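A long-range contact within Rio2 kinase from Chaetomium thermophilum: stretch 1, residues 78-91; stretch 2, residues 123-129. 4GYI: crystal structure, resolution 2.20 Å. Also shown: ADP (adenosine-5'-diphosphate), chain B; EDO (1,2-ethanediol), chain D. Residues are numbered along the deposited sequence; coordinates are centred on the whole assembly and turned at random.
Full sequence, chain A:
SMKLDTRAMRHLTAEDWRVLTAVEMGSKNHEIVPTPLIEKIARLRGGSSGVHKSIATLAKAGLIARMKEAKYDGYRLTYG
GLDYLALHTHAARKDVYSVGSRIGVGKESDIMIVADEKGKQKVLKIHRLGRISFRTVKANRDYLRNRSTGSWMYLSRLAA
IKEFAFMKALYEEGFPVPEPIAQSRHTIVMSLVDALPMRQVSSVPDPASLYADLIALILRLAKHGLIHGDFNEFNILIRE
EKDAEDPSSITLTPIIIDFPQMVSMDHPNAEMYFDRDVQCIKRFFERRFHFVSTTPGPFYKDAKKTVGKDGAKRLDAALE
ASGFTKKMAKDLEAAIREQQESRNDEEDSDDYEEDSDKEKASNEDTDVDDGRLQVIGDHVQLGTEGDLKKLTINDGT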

ATOM      1  N   THR A  78      17.608  -0.965   8.511  1.00 32.44           N
ATOM      2  CA  THR A  78      17.457  -1.401   7.127  1.00 40.81           C
ATOM      3  C   THR A  78      15.979  -1.577   6.812  1.00 41.92           C
ATOM      4  O   THR A  78      15.127  -1.466   7.697  1.00 38.46           O
ATOM      5  CB  THR A  78      18.168  -2.727   6.832  1.00 42.83           C
ATOM      6  OG1 THR A  78      17.577  -3.771   7.621  1.00 36.94           O
ATOM      7  CG2 THR A  78      19.653  -2.616   7.117  1.00 45.66           C
ATOM      8  N   TYR A  79      15.670  -1.828   5.549  1.00 34.44           N
ATOM      9  CA  TYR A  79      14.299  -2.105   5.161  1.00 29.00           C
ATOM     10  C   TYR A  79      13.741  -3.335   5.881  1.00 28.00           C
ATOM     11  O   TYR A  79      12.574  -3.348   6.309  1.00 30.37           O
ATOM     12  CB  TYR A  79      14.217  -2.284   3.646  1.00 31.13           C
ATOM     13  CG  TYR A  79      14.658  -1.056   2.872  1.00 35.27           C
ATOM     14  CD1 TYR A  79      13.975   0.138   3.000  1.00 31.03           C
ATOM     15  CD2 TYR A  79      15.758  -1.093   2.018  1.00 35.55           C
ATOM     16  CE1 TYR A  79      14.352   1.253   2.307  1.00 39.47           C
ATOM     17  CE2 TYR A  79      16.149   0.035   1.311  1.00 47.53           C
ATOM     18  CZ  TYR A  79      15.428   1.206   1.454  1.00 44.45           C
ATOM     19  OH  TYR A  79      15.778   2.355   0.781  1.00 40.23           O
ATOM     20  N   GLY A  80      14.580  -4.359   6.027  1.00 32.14           N
ATOM     21  CA  GLY A  80      14.182  -5.566   6.734  1.00 32.27           C
ATOM     22  C   GLY A  80      13.820  -5.236   8.169  1.00 35.64           C
ATOM     23  O   GLY A  80      12.838  -5.749   8.709  1.00 38.55           O
ATOM     24  N   GLY A  81      14.611  -4.360   8.785  1.00 40.23           N
ATOM     25  CA  GLY A  81      14.352  -3.927  10.152  1.00 30.75           C
ATOM     26  C   GLY A  81      12.981  -3.293  10.342  1.00 31.75           C
ATOM     27  O   GLY A  81      12.267  -3.616  11.301  1.00 34.33           O
ATOM     28  N   LEU A  82      12.608  -2.410   9.414  1.00 28.96           N
ATOM     29  CA  LEU A  82      11.296  -1.752   9.432  1.00 29.40           C
ATOM     30  C   LEU A  82      10.152  -2.760   9.255  1.00 22.93           C
ATOM     31  O   LEU A  82       9.158  -2.718   9.985  1.00 31.29           O
ATOM     32  CB  LEU A  82      11.238  -0.657   8.338  1.00 25.15           C
ATOM     33  CG  LEU A  82      10.071   0.341   8.415  1.00 36.07           C
ATOM     34  CD1 LEU A  82      10.200   1.228   9.667  1.00 23.26           C
ATOM     35  CD2 LEU A  82       9.949   1.193   7.150  1.00 30.20           C
ATOM     36  N   ASP A  83      10.294  -3.648   8.263  1.00 24.04           N
ATOM     37  CA  ASP A  83       9.377  -4.789   8.062  1.00 23.35           C
ATOM     38  C   ASP A  83       9.130  -5.504   9.397  1.00 32.10           C
ATOM     39  O   ASP A  83       7.986  -5.661   9.839  1.00 30.09           O
ATOM     40  CB  ASP A  83       9.982  -5.813   7.074  1.00 23.81           C
ATOM     41  CG  ASP A  83      10.124  -5.277   5.643  1.00 39.85           C
ATOM     42  OD1 ASP A  83       9.606  -4.176   5.340  1.00 34.35           O
ATOM     43  OD2 ASP A  83      10.745  -5.983   4.807  1.00 39.50           O
ATOM     44  N   TYR A  84      10.224  -5.914  10.046  1.00 33.59           N
ATOM     45  CA  TYR A  84      10.134  -6.641  11.317  1.00 36.71           C
ATOM     46  C   TYR A  84       9.389  -5.828  12.369  1.00 38.63           C
ATOM     47  O   TYR A  84       8.509  -6.346  13.048  1.00 30.61           O
ATOM     48  CB  TYR A  84      11.522  -7.015  11.843  1.00 31.58           C
ATOM     49  CG  TYR A  84      12.039  -8.357  11.370  1.00 40.44           C
ATOM     50  CD1 TYR A  84      12.613  -9.258  12.265  1.00 45.34           C
ATOM     51  CD2 TYR A  84      11.966  -8.720  10.033  1.00 45.14           C
ATOM     52  CE1 TYR A  84      13.108 -10.479  11.835  1.00 45.52           C
ATOM     53  CE2 TYR A  84      12.450  -9.943   9.597  1.00 37.79           C
ATOM     54  CZ  TYR A  84      13.021 -10.814  10.500  1.00 50.10           C
ATOM     55  OH  TYR A  84      13.501 -12.024  10.058  1.00 49.52           O
ATOM     56  N   LEU A  85       9.736  -4.546  12.485  1.00 38.88           N
ATOM     57  CA  LEU A  85       9.059  -3.666  13.430  1.00 42.82           C
ATOM     58  C   LEU A  85       7.568  -3.575  13.140  1.00 39.98           C
ATOM     59  O   LEU A  85       6.761  -3.609  14.059  1.00 35.20           O
ATOM     60  CB  LEU A  85       9.679  -2.270  13.419  1.00 36.75           C
ATOM     61  CG  LEU A  85      11.020  -2.169  14.131  1.00 39.08           C
ATOM     62  CD1 LEU A  85      11.679  -0.836  13.840  1.00 28.72           C
ATOM     63  CD2 LEU A  85      10.837  -2.370  15.638  1.00 41.74           C
ATOM     64  N   ALA A  86       7.207  -3.463  11.862  1.00 34.74           N
ATOM     65  CA  ALA A  86       5.796  -3.447  11.483  1.00 30.20           C
ATOM     66  C   ALA A  86       5.093  -4.733  11.896  1.00 25.35           C
ATOM     67  O   ALA A  86       4.012  -4.694  12.453  1.00 31.96           O
ATOM     68  CB  ALA A  86       5.640  -3.224   9.975  1.00 27.64           C
ATOM     69  N   LEU A  87       5.701  -5.876  11.590  1.00 28.60           N
ATOM     70  CA  LEU A  87       5.111  -7.170  11.932  1.00 35.44           C
ATOM     71  C   LEU A  87       4.923  -7.327  13.437  1.00 41.38           C
ATOM     72  O   LEU A  87       3.906  -7.839  13.896  1.00 44.11           O
ATOM     73  CB  LEU A  87       5.972  -8.320  11.415  1.00 36.54           C
ATOM     74  CG  LEU A  87       5.749  -8.758   9.970  1.00 54.91           C
ATOM     75  CD1 LEU A  87       6.817  -9.758   9.558  1.00 52.32           C
ATOM     76  CD2 LEU A  87       4.358  -9.358   9.821  1.00 59.89           C
ATOM     77  N   HIS A  88       5.921  -6.886  14.192  1.00 44.73           N
ATOM     78  CA  HIS A  88       5.892  -6.955  15.645  1.00 44.69           C
ATOM     79  C   HIS A  88       4.694  -6.183  16.196  1.00 46.00           C
ATOM     80  O   HIS A  88       3.978  -6.645  17.093  1.00 45.71           O
ATOM     81  CB  HIS A  88       7.190  -6.375  16.196  1.00 50.63           C
ATOM     82  CG  HIS A  88       7.443  -6.724  17.625  1.00 51.99           C
ATOM     83  ND1 HIS A  88       7.698  -8.014  18.039  1.00 57.62           N
ATOM     84  CD2 HIS A  88       7.468  -5.956  18.737  1.00 43.07           C
ATOM     85  CE1 HIS A  88       7.876  -8.025  19.347  1.00 57.28           C
ATOM     86  NE2 HIS A  88       7.744  -6.789  19.795  1.00 59.26           N
ATOM     87  N   THR A  89       4.474  -5.001  15.637  1.00 41.26           N
ATOM     88  CA  THR A  89       3.347  -4.177  16.029  1.00 37.72           C
ATOM     89  C   THR A  89       2.032  -4.880  15.692  1.00 45.28           C
ATOM     90  O   THR A  89       1.115  -4.908  16.515  1.00 44.02           O
ATOM     91  CB  THR A  89       3.423  -2.795  15.358  1.00 35.33           C
ATOM     92  OG1 THR A  89       4.577  -2.111  15.845  1.00 34.99           O
ATOM     93  CG2 THR A  89       2.188  -1.955  15.655  1.00 30.01           C
ATOM     94  N   HIS A  90       1.941  -5.463  14.498  1.00 34.46           N
ATOM     95  CA  HIS A  90       0.727  -6.196  14.133  1.00 36.71           C
ATOM     96  C   HIS A  90       0.516  -7.418  15.042  1.00 39.76           C
ATOM     97  O   HIS A  90      -0.611  -7.739  15.399  1.00 35.25           O
ATOM     98  CB  HIS A  90       0.763  -6.655  12.676  1.00 29.58           C
ATOM     99  CG  HIS A  90       0.701  -5.541  11.681  1.00 35.71           C
ATOM    100  ND1 HIS A  90      -0.292  -4.584  11.694  1.00 39.08           N
ATOM    101  CD2 HIS A  90       1.497  -5.246  10.624  1.00 29.82           C
ATOM    102  CE1 HIS A  90      -0.097  -3.740  10.696  1.00 40.22           C
ATOM    103  NE2 HIS A  90       0.983  -4.117  10.031  1.00 34.28           N
ATOM    104  N   ALA A  91       1.603  -8.098  15.394  1.00 31.41           N
ATOM    105  CA  ALA A  91       1.532  -9.237  16.298  1.00 41.75           C
ATOM    106  C   ALA A  91       1.055  -8.799  17.672  1.00 48.68           C
ATOM    107  O   ALA A  91       0.166  -9.430  18.260  1.00 46.75           O
ATOM    108  CB  ALA A  91       2.893  -9.904  16.417  1.00 40.15           C
ATOM    109  N   VAL A 123      -4.810 -10.089   4.256  1.00 25.55           N
ATOM    110  CA  VAL A 123      -3.687  -9.655   3.432  1.00 20.72           C
ATOM    111  C   VAL A 123      -2.841  -8.617   4.144  1.00 26.75           C
ATOM    112  O   VAL A 123      -3.365  -7.701   4.766  1.00 27.48           O
ATOM    113  CB  VAL A 123      -4.180  -9.078   2.080  1.00 27.40           C
ATOM    114  CG1 VAL A 123      -3.116  -8.210   1.413  1.00 25.51           C
ATOM    115  CG2 VAL A 123      -4.604 -10.203   1.160  1.00 23.58           C
ATOM    116  N   LEU A 124      -1.526  -8.789   4.078  1.00 30.64           N
ATOM    117  CA  LEU A 124      -0.609  -7.770   4.543  1.00 29.48           C
ATOM    118  C   LEU A 124       0.032  -7.122   3.316  1.00 27.38           C
ATOM    119  O   LEU A 124       0.654  -7.801   2.502  1.00 25.41           O
ATOM    120  CB  LEU A 124       0.471  -8.385   5.430  1.00 26.56           C
ATOM    121  CG  LEU A 124       1.591  -7.425   5.847  1.00 35.45           C
ATOM    122  CD1 LEU A 124       1.069  -6.392   6.833  1.00 34.39           C
ATOM    123  CD2 LEU A 124       2.752  -8.182   6.445  1.00 42.78           C
ATOM    124  N   LYS A 125      -0.145  -5.820   3.160  1.00 24.46           N
ATOM    125  CA  LYS A 125       0.479  -5.130   2.032  1.00 23.37           C
ATOM    126  C   LYS A 125       1.646  -4.313   2.562  1.00 23.75           C
ATOM    127  O   LYS A 125       1.499  -3.599   3.547  1.00 24.47           O
ATOM    128  CB  LYS A 125      -0.517  -4.216   1.316  1.00 27.76           C
ATOM    129  CG  LYS A 125       0.068  -3.462   0.084  1.00 21.48           C
ATOM    130  CD  LYS A 125      -1.030  -2.664  -0.604  1.00 25.36           C
ATOM    131  CE  LYS A 125      -0.506  -1.830  -1.791  1.00 27.52           C
ATOM    132  NZ  LYS A 125      -1.644  -1.318  -2.623  1.00 27.97           N
ATOM    133  N   ILE A 126       2.804  -4.452   1.925  1.00 17.95           N
ATOM    134  CA  ILE A 126       4.001  -3.731   2.331  1.00 22.24           C
ATOM    135  C   ILE A 126       4.422  -2.799   1.205  1.00 26.02           C
ATOM    136  O   ILE A 126       4.727  -3.257   0.120  1.00 21.45           O
ATOM    137  CB  ILE A 126       5.157  -4.717   2.615  1.00 24.45           C
ATOM    138  CG1 ILE A 126       4.714  -5.737   3.691  1.00 28.80           C
ATOM    139  CG2 ILE A 126       6.410  -3.957   3.070  1.00 26.16           C
ATOM    140  CD1 ILE A 126       5.773  -6.804   4.017  1.00 29.07           C
ATOM    141  N   HIS A 127       4.425  -1.497   1.446  1.00 26.33           N
ATOM    142  CA  HIS A 127       4.769  -0.557   0.394  1.00 24.74           C
ATOM    143  C   HIS A 127       6.275  -0.477   0.177  1.00 29.45           C
ATOM    144  O   HIS A 127       7.058  -0.454   1.140  1.00 23.71           O
ATOM    145  CB  HIS A 127       4.181   0.825   0.678  1.00 22.69           C
ATOM    146  CG  HIS A 127       2.698   0.903   0.489  1.00 30.38           C
ATOM    147  ND1 HIS A 127       2.117   1.200  -0.728  1.00 27.97           N
ATOM    148  CD2 HIS A 127       1.674   0.719   1.358  1.00 24.16           C
ATOM    149  CE1 HIS A 127       0.802   1.210  -0.599  1.00 27.56           C
ATOM    150  NE2 HIS A 127       0.506   0.920   0.657  1.00 31.90           N
ATOM    151  N   ARG A 128       6.652  -0.443  -1.102  1.00 22.22           N
ATOM    152  CA  ARG A 128       8.036  -0.513  -1.549  1.00 25.69           C
ATOM    153  C   ARG A 128       8.428   0.597  -2.530  1.00 30.79           C
ATOM    154  O   ARG A 128       9.041   0.321  -3.559  1.00 29.87           O
ATOM    155  CB  ARG A 128       8.261  -1.866  -2.239  1.00 19.00           C
ATOM    156  CG  ARG A 128       8.084  -3.050  -1.288  1.00 26.86           C
ATOM    157  CD  ARG A 128       9.163  -3.093  -0.200  1.00 22.30           C
ATOM    158  NE  ARG A 128       9.134  -4.375   0.510  1.00 32.88           N
ATOM    159  CZ  ARG A 128       9.562  -4.574   1.754  1.00 33.09           C
ATOM    160  NH1 ARG A 128      10.069  -3.567   2.464  1.00 25.80           N
ATOM    161  NH2 ARG A 128       9.478  -5.788   2.289  1.00 32.01           N
ATOM    162  N   LEU A 129       8.082   1.843  -2.222  1.00 25.14           N
ATOM    163  CA  LEU A 129       8.463   2.965  -3.074  1.00 27.13           C
ATOM    164  C   LEU A 129       9.996   3.005  -3.199  1.00 27.16           C
ATOM    165  O   LEU A 129      10.691   2.739  -2.233  1.00 22.64           O
ATOM    166  CB  LEU A 129       7.943   4.287  -2.471  1.00 28.21           C
ATOM    167  CG  LEU A 129       6.494   4.703  -2.764  1.00 35.59           C
ATOM    168  CD1 LEU A 129       5.522   3.611  -2.376  1.00 48.05           C
ATOM    169  CD2 LEU A 129       6.134   5.963  -2.017  1.00 31.34           C
TER
HETATM  170  PB  ADP B 401       0.396  -2.991  -5.920  1.00 31.41           P
HETATM  171  O1B ADP B 401       1.793  -3.538  -5.756  1.00 36.05           O
HETATM  172  O2B ADP B 401      -0.201  -2.964  -7.306  1.00 27.86           O
HETATM  173  O3B ADP B 401       0.371  -1.589  -5.162  1.00 36.17           O
HETATM  174  PA  ADP B 401      -2.162  -4.013  -5.049  1.00 30.97           P
HETATM  175  O1A ADP B 401      -2.602  -3.568  -6.418  1.00 31.78           O
HETATM  176  O2A ADP B 401      -2.853  -3.393  -3.841  1.00 32.16           O
HETATM  177  O3A ADP B 401      -0.563  -3.846  -4.918  1.00 31.53           O
HETATM  178  O5' ADP B 401      -2.249  -5.608  -5.020  1.00 34.30           O
HETATM  179  C5' ADP B 401      -1.524  -6.373  -5.993  1.00 27.03           C
HETATM  180  C4' ADP B 401      -2.242  -7.697  -6.245  1.00 33.41           C
HETATM  181  O4' ADP B 401      -2.431  -8.409  -5.009  1.00 32.80           O
HETATM  182  C3' ADP B 401      -3.648  -7.555  -6.827  1.00 37.85           C
HETATM  183  O3' ADP B 401      -3.673  -7.452  -8.255  1.00 39.65           O
HETATM  184  C2' ADP B 401      -4.349  -8.807  -6.343  1.00 44.93           C
HETATM  185  O2' ADP B 401      -3.927  -9.939  -7.113  1.00 43.80           O
HETATM  186  C1' ADP B 401      -3.720  -9.033  -4.991  1.00 40.80           C
HETATM  187  N9  ADP B 401      -4.457  -8.402  -3.878  1.00 36.94           N
HETATM  188  C8  ADP B 401      -4.126  -7.244  -3.278  1.00 32.64           C
HETATM  189  N7  ADP B 401      -4.972  -6.960  -2.252  1.00 29.53           N
HETATM  190  C5  ADP B 401      -5.850  -7.983  -2.199  1.00 27.83           C
HETATM  191  C6  ADP B 401      -7.002  -8.342  -1.354  1.00 27.24           C
HETATM  192  N6  ADP B 401      -7.381  -7.530  -0.345  1.00 27.04           N
HETATM  193  N1  ADP B 401      -7.647  -9.495  -1.623  1.00 36.53           N
HETATM  194  C2  ADP B 401      -7.269 -10.325  -2.621  1.00 30.82           C
HETATM  195  N3  ADP B 401      -6.229 -10.066  -3.424  1.00 35.82           N
HETATM  196  C4  ADP B 401      -5.505  -8.929  -3.265  1.00 32.71           C
HETATM  197  C1  EDO D 403      11.036   1.327   1.316  1.00 40.01           C
HETATM  198  O1  EDO D 403      10.009   1.560   0.348  1.00 35.21           O
HETATM  199  C2  EDO D 403      10.820  -0.044   1.934  1.00 36.45           C
HETATM  200  O2  EDO D 403       9.465  -0.132   2.337  1.00 34.37           O

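The helix formed by residues 79-91 lies across the strand 123-127 in a roughly antiparallel sense, with 148° between their N-to-C directions and 10.8 Å between their axes at closest approach. At that spacing the backbones do not touch, and side chains bridge the gap. The contact is small, burying 236 Å² in all, and most of it belongs to three residues: Asp83, Leu124 and Arg128.

Asp83 and Arg128 form a bidentate salt bridge. Arg128 NH2 donates to Asp83 OD2 at 2.8 Å with a nearly straight N-H...O angle of 166°, while Arg128 NH1 donates to Asp83 OD1 at 3.0 Å with a more bent angle of 140°. Two amino groups thus meet two carboxylate oxygens, and OD2 lies near the guanidinium plane, where the N-H bonds point. Neither CA-to-CB bond is directed at the opposing stretch; both run sideways, and the ends of the side chains close the distance. Asp83 does so with chi1 in m, and Arg128 with chi1 and chi2 both in m before chi3 extends in t. Both residues are buried, so the pairing offsets charges that would otherwise be costly to enclose. The salt bridge also has apolar neighbours: Ile126 CG2 packs 3.9 Å from Asp83 OD1, and Tyr79 CB approaches Arg128 NH1 at 4.5 Å. A 1,2-ethanediol, probably from the crystallisation liquor, sits beside this end of the contact, its O2 donating to His127 O at 2.7 Å and accepting a weak bond from Arg128 NH1 at 3.5 Å.

Farther along the helix the character of the contact changes from ionic to apolar. Leu124 points toward the helix and, with chi1 in t and chi2 in p, places its two methyl groups against different partners. CD2 meets Leu87 CD2 at 3.9 Å, and CD1 lies 3.9 Å from His90 NE2, approaching the imidazole obliquely. Leu87 starts sideways and reaches the strand with its tip, whereas His90 points toward it from CB. A branched aliphatic side chain suits Leu124 because it can fill the space before both helix residues at once.

The alternation of the strand explains which of its residues take part. Leu124 and Ile126 face the helix, while Val123, Lys125 and His127 are out of its reach. Lys125, fully extended with all four chi angles in t, instead carries NZ to the ADP, donating to ADP O2A at 2.7 Å; the strand thus packs against the helix while serving the nucleotide.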